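Local coordinates for protein tannase (Fusobacterium nucleatum subsp. nucleatum ATCC 25586, PDB 6YQ4) that is a tannase of the alpha/beta-hydrolase type that probably hydrolyses galloyl ester bonds, giving detoxicant activity against gallotannins, at residues I136-R144 with L174-L185; Y66-F74 with M153-I161. All coordinates share one frame; numbering follows the deposited sequence.

Contact 1: I136-R144 with L174-L185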
ATOM      1  N   ILE A 136       6.178  -6.748   6.933  1.00 26.75           N
ATOM      2  CA  ILE A 136       7.015  -6.830   5.738  1.00 32.59           C
ATOM      3  C   ILE A 136       7.897  -8.069   5.826  1.00 39.21           C
ATOM      4  O   ILE A 136       8.170  -8.719   4.812  1.00 43.58           O
ATOM      5  CB  ILE A 136       7.820  -5.524   5.495  1.00 31.05           C
ATOM      6  CG1 ILE A 136       8.614  -5.634   4.190  1.00 20.14           C
ATOM      7  CG2 ILE A 136       8.776  -5.169   6.630  1.00 28.31           C
ATOM      8  CD1 ILE A 136       7.719  -5.858   2.998  1.00 19.52           C
ATOM      9  N   VAL A 137       8.272  -8.472   7.040  1.00 38.47           N
ATOM     10  CA  VAL A 137       9.060  -9.687   7.205  1.00 27.39           C
ATOM     11  C   VAL A 137       8.239 -10.914   6.832  1.00 30.30           C
ATOM     12  O   VAL A 137       8.744 -11.843   6.189  1.00 37.10           O
ATOM     13  CB  VAL A 137       9.598  -9.770   8.641  1.00 33.43           C
ATOM     14  CG1 VAL A 137      10.117 -11.191   8.940  1.00 25.99           C
ATOM     15  CG2 VAL A 137      10.679  -8.716   8.850  1.00 24.78           C
ATOM     16  N   ASP A 138       6.950 -10.921   7.180  1.00 30.83           N
ATOM     17  CA  ASP A 138       6.115 -12.075   6.855  1.00 23.49           C
ATOM     18  C   ASP A 138       5.959 -12.227   5.345  1.00 31.68           C
ATOM     19  O   ASP A 138       6.104 -13.333   4.809  1.00 26.07           O
ATOM     20  CB  ASP A 138       4.747 -11.959   7.547  1.00 37.47           C
ATOM     21  CG  ASP A 138       4.822 -12.169   9.084  1.00 37.10           C
ATOM     22  OD1 ASP A 138       3.897 -11.738   9.809  1.00 38.52           O
ATOM     23  OD2 ASP A 138       5.800 -12.766   9.580  1.00 35.49           O
ATOM     24  N   LEU A 139       5.707 -11.115   4.636  1.00 28.09           N
ATOM     25  CA  LEU A 139       5.563 -11.161   3.183  1.00 21.46           C
ATOM     26  C   LEU A 139       6.852 -11.624   2.509  1.00 26.78           C
ATOM     27  O   LEU A 139       6.808 -12.415   1.558  1.00 28.36           O
ATOM     28  CB  LEU A 139       5.152  -9.780   2.645  1.00 24.96           C
ATOM     29  CG  LEU A 139       3.761  -9.270   3.026  1.00 31.14           C
ATOM     30  CD1 LEU A 139       3.274  -8.197   2.071  1.00 28.60           C
ATOM     31  CD2 LEU A 139       2.753 -10.419   3.103  1.00 24.89           C
ATOM     32  N   LYS A 140       8.008 -11.121   2.969  1.00 22.41           N
ATOM     33  CA  LYS A 140       9.288 -11.596   2.444  1.00 23.27           C
ATOM     34  C   LYS A 140       9.449 -13.090   2.678  1.00 28.48           C
ATOM     35  O   LYS A 140       9.814 -13.837   1.766  1.00 34.75           O
ATOM     36  CB  LYS A 140      10.441 -10.818   3.096  1.00 23.56           C
ATOM     37  CG  LYS A 140      10.563  -9.374   2.601  1.00 22.64           C
ATOM     38  CD  LYS A 140      11.522  -8.542   3.448  1.00 22.97           C
ATOM     39  CE  LYS A 140      11.702  -7.167   2.814  1.00 33.10           C
ATOM     40  NZ  LYS A 140      12.482  -7.235   1.515  1.00 27.54           N
ATOM     41  N   ALA A 141       9.130 -13.541   3.893  1.00 38.49           N
ATOM     42  CA  ALA A 141       9.258 -14.943   4.257  1.00 26.21           C
ATOM     43  C   ALA A 141       8.368 -15.842   3.414  1.00 29.13           C
ATOM     44  O   ALA A 141       8.748 -16.978   3.116  1.00 36.73           O
ATOM     45  CB  ALA A 141       8.920 -15.106   5.730  1.00 26.66           C
ATOM     46  N   ALA A 142       7.182 -15.372   3.029  1.00 25.19           N
ATOM     47  CA  ALA A 142       6.329 -16.196   2.178  1.00 38.18           C
ATOM     48  C   ALA A 142       6.881 -16.275   0.759  1.00 36.47           C
ATOM     49  O   ALA A 142       6.855 -17.345   0.144  1.00 42.93           O
ATOM     50  CB  ALA A 142       4.889 -15.676   2.177  1.00 33.42           C
ATOM     51  N   VAL A 143       7.409 -15.163   0.233  1.00 33.36           N
ATOM     52  CA  VAL A 143       8.102 -15.196  -1.057  1.00 25.08           C
ATOM     53  C   VAL A 143       9.234 -16.208  -1.026  1.00 27.34           C
ATOM     54  O   VAL A 143       9.402 -17.014  -1.953  1.00 31.15           O
ATOM     55  CB  VAL A 143       8.624 -13.794  -1.434  1.00 29.62           C
ATOM     56  CG1 VAL A 143       9.505 -13.861  -2.700  1.00 36.93           C
ATOM     57  CG2 VAL A 143       7.486 -12.866  -1.684  1.00 28.71           C
ATOM     58  N   ARG A 144      10.030 -16.186   0.037  1.00 34.90           N
ATOM     59  CA  ARG A 144      11.149 -17.114   0.122  1.00 37.87           C
ATOM     60  C   ARG A 144      10.661 -18.555   0.074  1.00 40.27           C
ATOM     61  O   ARG A 144      11.270 -19.405  -0.586  1.00 41.77           O
ATOM     62  CB  ARG A 144      11.951 -16.823   1.391  1.00 28.90           C
ATOM     63  CG  ARG A 144      12.535 -15.425   1.372  1.00 28.63           C
ATOM     64  CD  ARG A 144      13.397 -15.124   2.569  1.00 33.51           C
ATOM     65  NE  ARG A 144      14.230 -13.945   2.353  1.00 37.52           N
ATOM     66  CZ  ARG A 144      15.535 -13.985   2.115  1.00 33.68           C
ATOM     67  NH1 ARG A 144      16.177 -15.145   2.060  1.00 39.60           N
ATOM     68  NH2 ARG A 144      16.204 -12.862   1.949  1.00 32.59           N
ATOM     69  N   LEU A 174       6.801  -1.779  -0.763  1.00 22.56           N
ATOM     70  CA  LEU A 174       7.999  -2.144  -0.001  1.00 20.76           C
ATOM     71  C   LEU A 174       8.620  -3.452  -0.493  1.00 23.57           C
ATOM     72  O   LEU A 174       9.843  -3.579  -0.549  1.00 28.46           O
ATOM     73  CB  LEU A 174       7.653  -2.305   1.479  1.00 25.61           C
ATOM     74  CG  LEU A 174       8.208  -1.439   2.593  1.00 32.42           C
ATOM     75  CD1 LEU A 174       7.985  -2.169   3.924  1.00 30.93           C
ATOM     76  CD2 LEU A 174       9.679  -1.089   2.394  1.00 18.92           C
ATOM     77  N   LEU A 175       7.788  -4.463  -0.764  1.00 24.44           N
ATOM     78  CA  LEU A 175       8.290  -5.761  -1.215  1.00 21.75           C
ATOM     79  C   LEU A 175       9.035  -5.636  -2.534  1.00 29.07           C
ATOM     80  O   LEU A 175      10.038  -6.328  -2.766  1.00 28.51           O
ATOM     81  CB  LEU A 175       7.115  -6.728  -1.349  1.00 26.37           C
ATOM     82  CG  LEU A 175       7.308  -8.239  -1.304  1.00 32.29           C
ATOM     83  CD1 LEU A 175       7.812  -8.727   0.039  1.00 33.91           C
ATOM     84  CD2 LEU A 175       5.988  -8.890  -1.661  1.00 35.72           C
ATOM     85  N   GLY A 176       8.563  -4.749  -3.415  1.00 31.28           N
ATOM     86  CA  GLY A 176       9.274  -4.487  -4.654  1.00 23.37           C
ATOM     87  C   GLY A 176      10.525  -3.644  -4.480  1.00 25.51           C
ATOM     88  O   GLY A 176      11.453  -3.737  -5.294  1.00 25.49           O
ATOM     89  N   ALA A 177      10.587  -2.830  -3.430  1.00 21.75           N
ATOM     90  CA  ALA A 177      11.679  -1.873  -3.329  1.00 24.54           C
ATOM     91  C   ALA A 177      12.887  -2.421  -2.606  1.00 29.77           C
ATOM     92  O   ALA A 177      14.004  -1.994  -2.908  1.00 35.85           O
ATOM     93  CB  ALA A 177      11.242  -0.597  -2.621  1.00 21.78           C
ATOM     94  N   SER A 178      12.706  -3.371  -1.684  1.00 21.84           N
ATOM     95  CA  SER A 178      13.793  -3.772  -0.791  1.00 26.25           C
ATOM     96  C   SER A 178      14.247  -5.219  -0.989  1.00 32.47           C
ATOM     97  O   SER A 178      14.842  -5.798  -0.075  1.00 38.82           O
ATOM     98  CB  SER A 178      13.390  -3.550   0.676  1.00 25.40           C
ATOM     99  OG  SER A 178      12.203  -4.246   0.997  1.00 23.17           O
ATOM    100  N   GLY A 179      13.998  -5.812  -2.156  1.00 31.39           N
ATOM    101  CA  GLY A 179      14.339  -7.199  -2.388  1.00 31.96           C
ATOM    102  C   GLY A 179      15.737  -7.569  -1.934  1.00 40.88           C
ATOM    103  O   GLY A 179      16.736  -7.042  -2.442  1.00 43.49           O
ATOM    104  N   ASN A 180      15.814  -8.451  -0.939  1.00 41.60           N
ATOM    105  CA  ASN A 180      17.057  -9.018  -0.422  1.00 41.48           C
ATOM    106  C   ASN A 180      17.885  -8.029   0.380  1.00 32.26           C
ATOM    107  O   ASN A 180      19.045  -8.315   0.688  1.00 37.99           O
ATOM    108  CB  ASN A 180      17.908  -9.619  -1.542  1.00 35.84           C
ATOM    109  CG  ASN A 180      17.120 -10.578  -2.370  1.00 39.39           C
ATOM    110  OD1 ASN A 180      16.546 -11.522  -1.849  1.00 36.02           O
ATOM    111  ND2 ASN A 180      17.039 -10.319  -3.658  1.00 51.56           N
ATOM    112  N   SER A 181      17.319  -6.895   0.764  1.00 26.16           N
ATOM    113  CA  SER A 181      18.047  -5.998   1.640  1.00 41.24           C
ATOM    114  C   SER A 181      18.412  -6.735   2.924  1.00 42.04           C
ATOM    115  O   SER A 181      17.614  -7.507   3.472  1.00 33.79           O
ATOM    116  CB  SER A 181      17.218  -4.754   1.961  1.00 38.55           C
ATOM    117  OG  SER A 181      17.659  -4.199   3.192  1.00 42.32           O
ATOM    118  N   GLN A 182      19.635  -6.496   3.396  1.00 44.41           N
ATOM    119  CA  GLN A 182      20.151  -7.215   4.553  1.00 46.02           C
ATOM    120  C   GLN A 182      19.457  -6.820   5.848  1.00 39.71           C
ATOM    121  O   GLN A 182      19.480  -7.595   6.809  1.00 46.57           O
ATOM    122  CB  GLN A 182      21.651  -6.974   4.672  1.00 50.63           C
ATOM    123  CG  GLN A 182      22.423  -7.304   3.415  1.00 57.75           C
ATOM    124  CD  GLN A 182      23.231  -8.577   3.545  1.00 68.27           C
ATOM    125  OE1 GLN A 182      22.780  -9.654   3.153  1.00 70.63           O
ATOM    126  NE2 GLN A 182      24.435  -8.462   4.105  1.00 73.32           N
ATOM    127  N   ASP A 183      18.844  -5.635   5.892  1.00 35.06           N
ATOM    128  CA  ASP A 183      18.165  -5.157   7.097  1.00 34.96           C
ATOM    129  C   ASP A 183      17.143  -6.147   7.641  1.00 40.01           C
ATOM    130  O   ASP A 183      16.911  -6.202   8.857  1.00 38.15           O
ATOM    131  CB  ASP A 183      17.450  -3.847   6.790  1.00 34.71           C
ATOM    132  CG  ASP A 183      18.376  -2.795   6.242  1.00 41.89           C
ATOM    133  OD1 ASP A 183      19.563  -3.116   5.992  1.00 43.46           O
ATOM    134  OD2 ASP A 183      17.909  -1.647   6.070  1.00 42.12           O
ATOM    135  N   TYR A 184      16.497  -6.907   6.758  1.00 33.27           N
ATOM    136  CA  TYR A 184      15.414  -7.789   7.135  1.00 30.84           C
ATOM    137  C   TYR A 184      15.883  -9.177   7.563  1.00 37.99           C
ATOM    138  O   TYR A 184      15.120  -9.896   8.228  1.00 36.48           O
ATOM    139  CB  TYR A 184      14.440  -7.896   5.967  1.00 25.58           C
ATOM    140  CG  TYR A 184      13.931  -6.559   5.501  1.00 31.25           C
ATOM    141  CD1 TYR A 184      12.809  -5.992   6.072  1.00 23.48           C
ATOM    142  CD2 TYR A 184      14.566  -5.862   4.479  1.00 30.03           C
ATOM    143  CE1 TYR A 184      12.336  -4.762   5.650  1.00 27.22           C
ATOM    144  CE2 TYR A 184      14.103  -4.638   4.053  1.00 23.16           C
ATOM    145  CZ  TYR A 184      12.987  -4.096   4.630  1.00 30.13           C
ATOM    146  OH  TYR A 184      12.523  -2.869   4.200  1.00 30.87           O
ATOM    147  N   LEU A 185      17.117  -9.558   7.220  1.00 31.36           N
ATOM    148  CA  LEU A 185      17.586 -10.919   7.478  1.00 37.78           C
ATOM    149  C   LEU A 185      17.578 -11.302   8.955  1.00 40.60           C
ATOM    150  O   LEU A 185      17.111 -12.411   9.267  1.00 48.81           O
ATOM    151  CB  LEU A 185      18.981 -11.116   6.873  1.00 36.23           C
ATOM    152  CG  LEU A 185      19.268 -10.598   5.469  1.00 34.34           C
ATOM    153  CD1 LEU A 185      20.639 -11.101   5.038  1.00 39.37           C
ATOM    154  CD2 LEU A 185      18.194 -11.043   4.482  1.00 32.30           C
TER
HETATM  155  O   HOH W   1      11.408  -7.964  -0.736  1.00 23.27           O
HETATM  156  O   HOH W   2      14.813  -8.813   2.159  1.00 45.76           O

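Contact 2: Y66-F74 with M153-I161. With MG (magnesium ion), chain E.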
ATOM      1  N   TYR A  66      -0.581 -19.523 -20.696  1.00 54.19           N
ATOM      2  CA  TYR A  66       0.019 -19.970 -19.442  1.00 51.13           C
ATOM      3  C   TYR A  66      -0.135 -21.476 -19.251  1.00 54.10           C
ATOM      4  O   TYR A  66      -1.197 -22.045 -19.518  1.00 61.72           O
ATOM      5  CB  TYR A  66      -0.605 -19.232 -18.253  1.00 36.27           C
ATOM      6  CG  TYR A  66      -0.375 -17.725 -18.237  1.00 39.43           C
ATOM      7  CD1 TYR A  66      -1.299 -16.863 -17.622  1.00 33.46           C
ATOM      8  CD2 TYR A  66       0.767 -17.161 -18.808  1.00 35.03           C
ATOM      9  CE1 TYR A  66      -1.097 -15.500 -17.603  1.00 32.31           C
ATOM     10  CE2 TYR A  66       0.978 -15.793 -18.792  1.00 33.87           C
ATOM     11  CZ  TYR A  66       0.045 -14.965 -18.192  1.00 35.29           C
ATOM     12  OH  TYR A  66       0.257 -13.607 -18.153  1.00 31.48           O
ATOM     13  N   ASN A  67       0.935 -22.120 -18.785  1.00 51.34           N
ATOM     14  CA  ASN A  67       0.870 -23.543 -18.471  1.00 45.87           C
ATOM     15  C   ASN A  67       1.411 -23.810 -17.072  1.00 45.32           C
ATOM     16  O   ASN A  67       1.660 -22.877 -16.307  1.00 49.21           O
ATOM     17  CB  ASN A  67       1.624 -24.372 -19.523  1.00 49.75           C
ATOM     18  CG  ASN A  67       3.109 -24.033 -19.604  1.00 55.85           C
ATOM     19  OD1 ASN A  67       3.790 -23.893 -18.588  1.00 57.92           O
ATOM     20  ND2 ASN A  67       3.622 -23.917 -20.828  1.00 60.49           N
ATOM     21  N   SER A  68       1.623 -25.078 -16.737  1.00 53.31           N
ATOM     22  CA  SER A  68       2.029 -25.434 -15.384  1.00 56.96           C
ATOM     23  C   SER A  68       3.488 -25.105 -15.064  1.00 58.84           C
ATOM     24  O   SER A  68       3.872 -25.200 -13.896  1.00 63.57           O
ATOM     25  CB  SER A  68       1.778 -26.917 -15.157  1.00 54.82           C
ATOM     26  OG  SER A  68       2.755 -27.430 -14.278  1.00 62.99           O
ATOM     27  N   ASN A  69       4.312 -24.750 -16.052  1.00 56.10           N
ATOM     28  CA  ASN A  69       5.674 -24.283 -15.810  1.00 61.17           C
ATOM     29  C   ASN A  69       5.828 -22.795 -16.090  1.00 58.69           C
ATOM     30  O   ASN A  69       6.918 -22.238 -15.915  1.00 57.07           O
ATOM     31  CB  ASN A  69       6.669 -25.070 -16.666  1.00 66.54           C
ATOM     32  CG  ASN A  69       6.767 -26.519 -16.255  1.00 75.05           C
ATOM     33  OD1 ASN A  69       7.733 -26.926 -15.611  1.00 78.81           O
ATOM     34  ND2 ASN A  69       5.759 -27.310 -16.614  1.00 79.41           N
ATOM     35  N   ASN A  70       4.742 -22.143 -16.476  1.00 56.34           N
ATOM     36  CA  ASN A  70       4.738 -20.833 -17.094  1.00 50.63           C
ATOM     37  C   ASN A  70       4.097 -19.769 -16.238  1.00 45.77           C
ATOM     38  O   ASN A  70       4.514 -18.610 -16.297  1.00 39.75           O
ATOM     39  CB  ASN A  70       3.947 -20.905 -18.396  1.00 57.29           C
ATOM     40  CG  ASN A  70       4.485 -20.027 -19.420  1.00 58.50           C
ATOM     41  OD1 ASN A  70       5.558 -19.468 -19.249  1.00 68.91           O
ATOM     42  ND2 ASN A  70       3.766 -19.897 -20.522  1.00 55.09           N
ATOM     43  N   ALA A  71       3.104 -20.156 -15.449  1.00 45.80           N
ATOM     44  CA  ALA A  71       2.106 -19.221 -14.965  1.00 41.03           C
ATOM     45  C   ALA A  71       2.724 -18.215 -14.010  1.00 43.44           C
ATOM     46  O   ALA A  71       3.382 -18.605 -13.042  1.00 49.37           O
ATOM     47  CB  ALA A  71       0.982 -19.984 -14.270  1.00 43.57           C
ATOM     48  N   PRO A  72       2.531 -16.923 -14.239  1.00 46.30           N
ATOM     49  CA  PRO A  72       2.809 -15.938 -13.191  1.00 43.52           C
ATOM     50  C   PRO A  72       2.102 -16.307 -11.893  1.00 39.55           C
ATOM     51  O   PRO A  72       1.063 -16.978 -11.891  1.00 32.32           O
ATOM     52  CB  PRO A  72       2.260 -14.628 -13.771  1.00 34.69           C
ATOM     53  CG  PRO A  72       2.173 -14.849 -15.221  1.00 48.28           C
ATOM     54  CD  PRO A  72       1.989 -16.319 -15.461  1.00 48.79           C
ATOM     55  N   ILE A  73       2.675 -15.852 -10.782  1.00 35.92           N
ATOM     56  CA  ILE A  73       2.155 -16.124  -9.448  1.00 26.39           C
ATOM     57  C   ILE A  73       1.594 -14.815  -8.919  1.00 33.42           C
ATOM     58  O   ILE A  73       2.332 -13.831  -8.758  1.00 29.81           O
ATOM     59  CB  ILE A  73       3.236 -16.719  -8.524  1.00 26.62           C
ATOM     60  CG1 ILE A  73       3.699 -18.075  -9.068  1.00 28.22           C
ATOM     61  CG2 ILE A  73       2.716 -16.901  -7.086  1.00 27.36           C
ATOM     62  CD1 ILE A  73       4.700 -18.787  -8.188  1.00 28.74           C
ATOM     63  N   PHE A  74       0.277 -14.795  -8.686  1.00 31.74           N
ATOM     64  CA  PHE A  74      -0.417 -13.625  -8.169  1.00 28.85           C
ATOM     65  C   PHE A  74      -0.377 -13.672  -6.644  1.00 32.02           C
ATOM     66  O   PHE A  74      -0.851 -14.641  -6.036  1.00 34.28           O
ATOM     67  CB  PHE A  74      -1.855 -13.585  -8.690  1.00 30.39           C
ATOM     68  CG  PHE A  74      -2.631 -12.356  -8.260  1.00 32.66           C
ATOM     69  CD1 PHE A  74      -2.284 -11.093  -8.742  1.00 28.09           C
ATOM     70  CD2 PHE A  74      -3.712 -12.466  -7.389  1.00 27.91           C
ATOM     71  CE1 PHE A  74      -2.994  -9.957  -8.356  1.00 28.15           C
ATOM     72  CE2 PHE A  74      -4.432 -11.328  -6.990  1.00 36.54           C
ATOM     73  CZ  PHE A  74      -4.062 -10.059  -7.473  1.00 29.33           C
ATOM     74  N   MET A 153       6.528 -26.849  -7.201  1.00 46.95           N
ATOM     75  CA  MET A 153       5.221 -26.198  -7.260  1.00 48.74           C
ATOM     76  C   MET A 153       4.947 -25.669  -8.662  1.00 49.00           C
ATOM     77  O   MET A 153       5.839 -25.088  -9.291  1.00 49.73           O
ATOM     78  CB  MET A 153       5.136 -25.043  -6.257  1.00 43.36           C
ATOM     79  CG  MET A 153       3.800 -24.277  -6.250  1.00 51.09           C
ATOM     80  SD  MET A 153       3.706 -22.940  -5.017  1.00 41.81           S
ATOM     81  CE  MET A 153       4.461 -23.784  -3.628  1.00 40.85           C
ATOM     82  N   PRO A 154       3.738 -25.876  -9.185  1.00 48.08           N
ATOM     83  CA  PRO A 154       3.404 -25.303 -10.493  1.00 46.53           C
ATOM     84  C   PRO A 154       3.560 -23.790 -10.495  1.00 43.04           C
ATOM     85  O   PRO A 154       3.444 -23.118  -9.463  1.00 36.54           O
ATOM     86  CB  PRO A 154       1.941 -25.726 -10.703  1.00 44.52           C
ATOM     87  CG  PRO A 154       1.806 -26.997  -9.923  1.00 41.46           C
ATOM     88  CD  PRO A 154       2.711 -26.825  -8.713  1.00 47.03           C
ATOM     89  N   GLY A 155       3.846 -23.258 -11.668  1.00 46.90           N
ATOM     90  CA  GLY A 155       4.074 -21.829 -11.820  1.00 47.19           C
ATOM     91  C   GLY A 155       5.547 -21.478 -11.846  1.00 42.65           C
ATOM     92  O   GLY A 155       6.436 -22.332 -11.828  1.00 53.54           O
ATOM     93  N   ASP A 156       5.797 -20.175 -11.869  1.00 44.71           N
ATOM     94  CA  ASP A 156       7.141 -19.627 -12.013  1.00 43.12           C
ATOM     95  C   ASP A 156       7.373 -18.596 -10.919  1.00 37.02           C
ATOM     96  O   ASP A 156       6.815 -17.498 -10.976  1.00 40.09           O
ATOM     97  CB  ASP A 156       7.321 -18.998 -13.393  1.00 43.63           C
ATOM     98  CG  ASP A 156       8.707 -18.400 -13.591  1.00 45.42           C
ATOM     99  OD1 ASP A 156       9.624 -18.708 -12.788  1.00 38.96           O
ATOM    100  OD2 ASP A 156       8.877 -17.630 -14.566  1.00 53.05           O
ATOM    101  N   ALA A 157       8.233 -18.926  -9.951  1.00 39.86           N
ATOM    102  CA  ALA A 157       8.569 -18.004  -8.869  1.00 36.61           C
ATOM    103  C   ALA A 157       9.307 -16.756  -9.343  1.00 33.59           C
ATOM    104  O   ALA A 157       9.425 -15.792  -8.578  1.00 32.96           O
ATOM    105  CB  ALA A 157       9.400 -18.726  -7.807  1.00 38.27           C
ATOM    106  N   ASN A 158       9.805 -16.738 -10.567  1.00 48.83           N
ATOM    107  CA  ASN A 158      10.445 -15.548 -11.108  1.00 43.76           C
ATOM    108  C   ASN A 158       9.451 -14.527 -11.604  1.00 43.81           C
ATOM    109  O   ASN A 158       9.868 -13.492 -12.140  1.00 48.36           O
ATOM    110  CB  ASN A 158      11.377 -15.929 -12.247  1.00 42.21           C
ATOM    111  CG  ASN A 158      12.465 -16.841 -11.796  1.00 48.37           C
ATOM    112  OD1 ASN A 158      13.290 -16.460 -10.965  1.00 50.87           O
ATOM    113  ND2 ASN A 158      12.479 -18.061 -12.320  1.00 52.10           N
ATOM    114  N   LYS A 159       8.153 -14.799 -11.457  1.00 41.12           N
ATOM    115  CA  LYS A 159       7.110 -13.900 -11.925  1.00 40.04           C
ATOM    116  C   LYS A 159       6.029 -13.757 -10.854  1.00 34.38           C
ATOM    117  O   LYS A 159       4.861 -14.095 -11.048  1.00 26.33           O
ATOM    118  CB  LYS A 159       6.553 -14.379 -13.262  1.00 40.86           C
ATOM    119  CG  LYS A 159       7.576 -14.259 -14.365  1.00 37.17           C
ATOM    120  CD  LYS A 159       6.948 -14.130 -15.711  1.00 41.54           C
ATOM    121  CE  LYS A 159       7.903 -14.677 -16.763  1.00 45.45           C
ATOM    122  NZ  LYS A 159       8.062 -13.717 -17.881  1.00 53.00           N
ATOM    123  N   ILE A 160       6.445 -13.234  -9.704  1.00 25.38           N
ATOM    124  CA  ILE A 160       5.547 -12.948  -8.594  1.00 29.83           C
ATOM    125  C   ILE A 160       5.036 -11.522  -8.750  1.00 31.26           C
ATOM    126  O   ILE A 160       5.829 -10.575  -8.778  1.00 30.07           O
ATOM    127  CB  ILE A 160       6.260 -13.134  -7.244  1.00 28.07           C
ATOM    128  CG1 ILE A 160       6.553 -14.616  -6.978  1.00 34.01           C
ATOM    129  CG2 ILE A 160       5.421 -12.567  -6.117  1.00 31.19           C
ATOM    130  CD1 ILE A 160       7.402 -14.852  -5.733  1.00 25.27           C
ATOM    131  N   ILE A 161       3.719 -11.356  -8.837  1.00 32.57           N
ATOM    132  CA  ILE A 161       3.110 -10.029  -8.868  1.00 30.57           C
ATOM    133  C   ILE A 161       2.439  -9.795  -7.526  1.00 32.30           C
ATOM    134  O   ILE A 161       1.442 -10.452  -7.191  1.00 39.96           O
ATOM    135  CB  ILE A 161       2.106  -9.859 -10.016  1.00 27.21           C
ATOM    136  CG1 ILE A 161       2.748 -10.273 -11.345  1.00 33.06           C
ATOM    137  CG2 ILE A 161       1.586  -8.384 -10.054  1.00 21.56           C
ATOM    138  CD1 ILE A 161       2.483 -11.711 -11.738  1.00 31.76           C
TER
HETATM  139 MG    MG E 502       7.207 -23.568 -10.317  1.00 41.08          MG

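Contact 1: I136-R144 with L174-L185
The ammonium group of Lys140 illustrates how a buried charge is accommodated between a helix and a loop. NZ of Lys140 donates to OG of Ser178 at 3.0 Å and, weakly, to O of the same residue, and two waters accept from it; water 1 continues to the carbonyl of Leu175. OG of Ser178 donates to O of Leu174 at 2.9 Å, arriving from above the carbonyl plane, opposite the face used by the Ser178 amide. The Lys140 chain runs extended until its last torsion (chi4 -70°), where it bends toward Ser178. CE of Lys140 sits 3.4 Å from the centroid of the Tyr184 ring, nearly on the normal, while NZ makes a cation-pi contact over the same face, which probably helps to stabilise the charge. Beside this polar centre, Leu175 enters as a knob among Ile136, Leu139, Lys140 and Val143, and CG1 of Ile136 meets CD1 of Leu174 at 3.5 Å. Arg144 directs its guanidinium to a salt bridge with Asp198, and Tyr184 OH bonds to the carbonyl of Met420. Helix 134-148 packs against the end of helix 167-177, with helix 185-191 alongside and Phe75 of strand 73-76 touching both Val143 and Leu175.

Contact 2: Y66-F74 with M153-I161
Ile73 and Ile160 pair as neighbours in two parallel strands, 73-76 and 160-163, of the central sheet of an alpha/beta-hydrolase fold, and the loops leading into those strands stay in contact beyond the ladder. The tight part begins in the sheet. Ile73 uses both of its backbone polar atoms on the partner strand: N donates to O of Lys159 and O accepts from N of Ile161, each at 2.8 Å and nearly straight, and this carbonyl also receives a CA-H...O contact from Ile160. Ile73 and Ile160 put their side chains on the face covered by helix 134-148, whereas Phe74 and Ile161 turn to the face of helix 482-493, where CD1 of Ile161 packs on CB of Pro72 at 3.6 Å. With CG1 beside its own backbone N (chi1 -63°), Ile73 lays its CG1-CD1 arm against the backbone of Asp156, where a type I turn to Lys159 starts. Close packing continues at Gly155, whose CA, with no side chain in the way, lies 3.5 Å from O of Ala71.

The loose side is at Asn69, whose exposed side chain points away, and at the exposed Asn158 of the turn. There OD1 of Asp156 accepts from N of Asn158, an Asx turn, and separately from ND2 of the same residue. Gly155 is held from two directions: its N donates to O of Ser68 at 3.0 Å, from above the carbonyl plane, and its O binds magnesium at 2.1 Å. Asp150 supplies two further ligands, and O of Met153 coordinates the ion at 2.3 Å.

Helix 134-148 joins the two contacts, whose centres lie 19 Å apart: one flank belongs to contact 1, and another rests on the strands of contact 2, where CG1 of Val143 meets CD1 of Ile160 at 3.8 Å. The segments alternate along the chain as 66-74, 136-144, 153-161 and 174-185. Helix 134-148, the magnesium loop, strand 160-163 and helix 167-177 follow in that order. The turn from strand 160-163 into helix 167-177 carries a GxSxG pattern with Ser166, consistent with a nucleophile elbow. Sheet pairing and helix packing therefore converge on the elements flanking the probable catalytic serine.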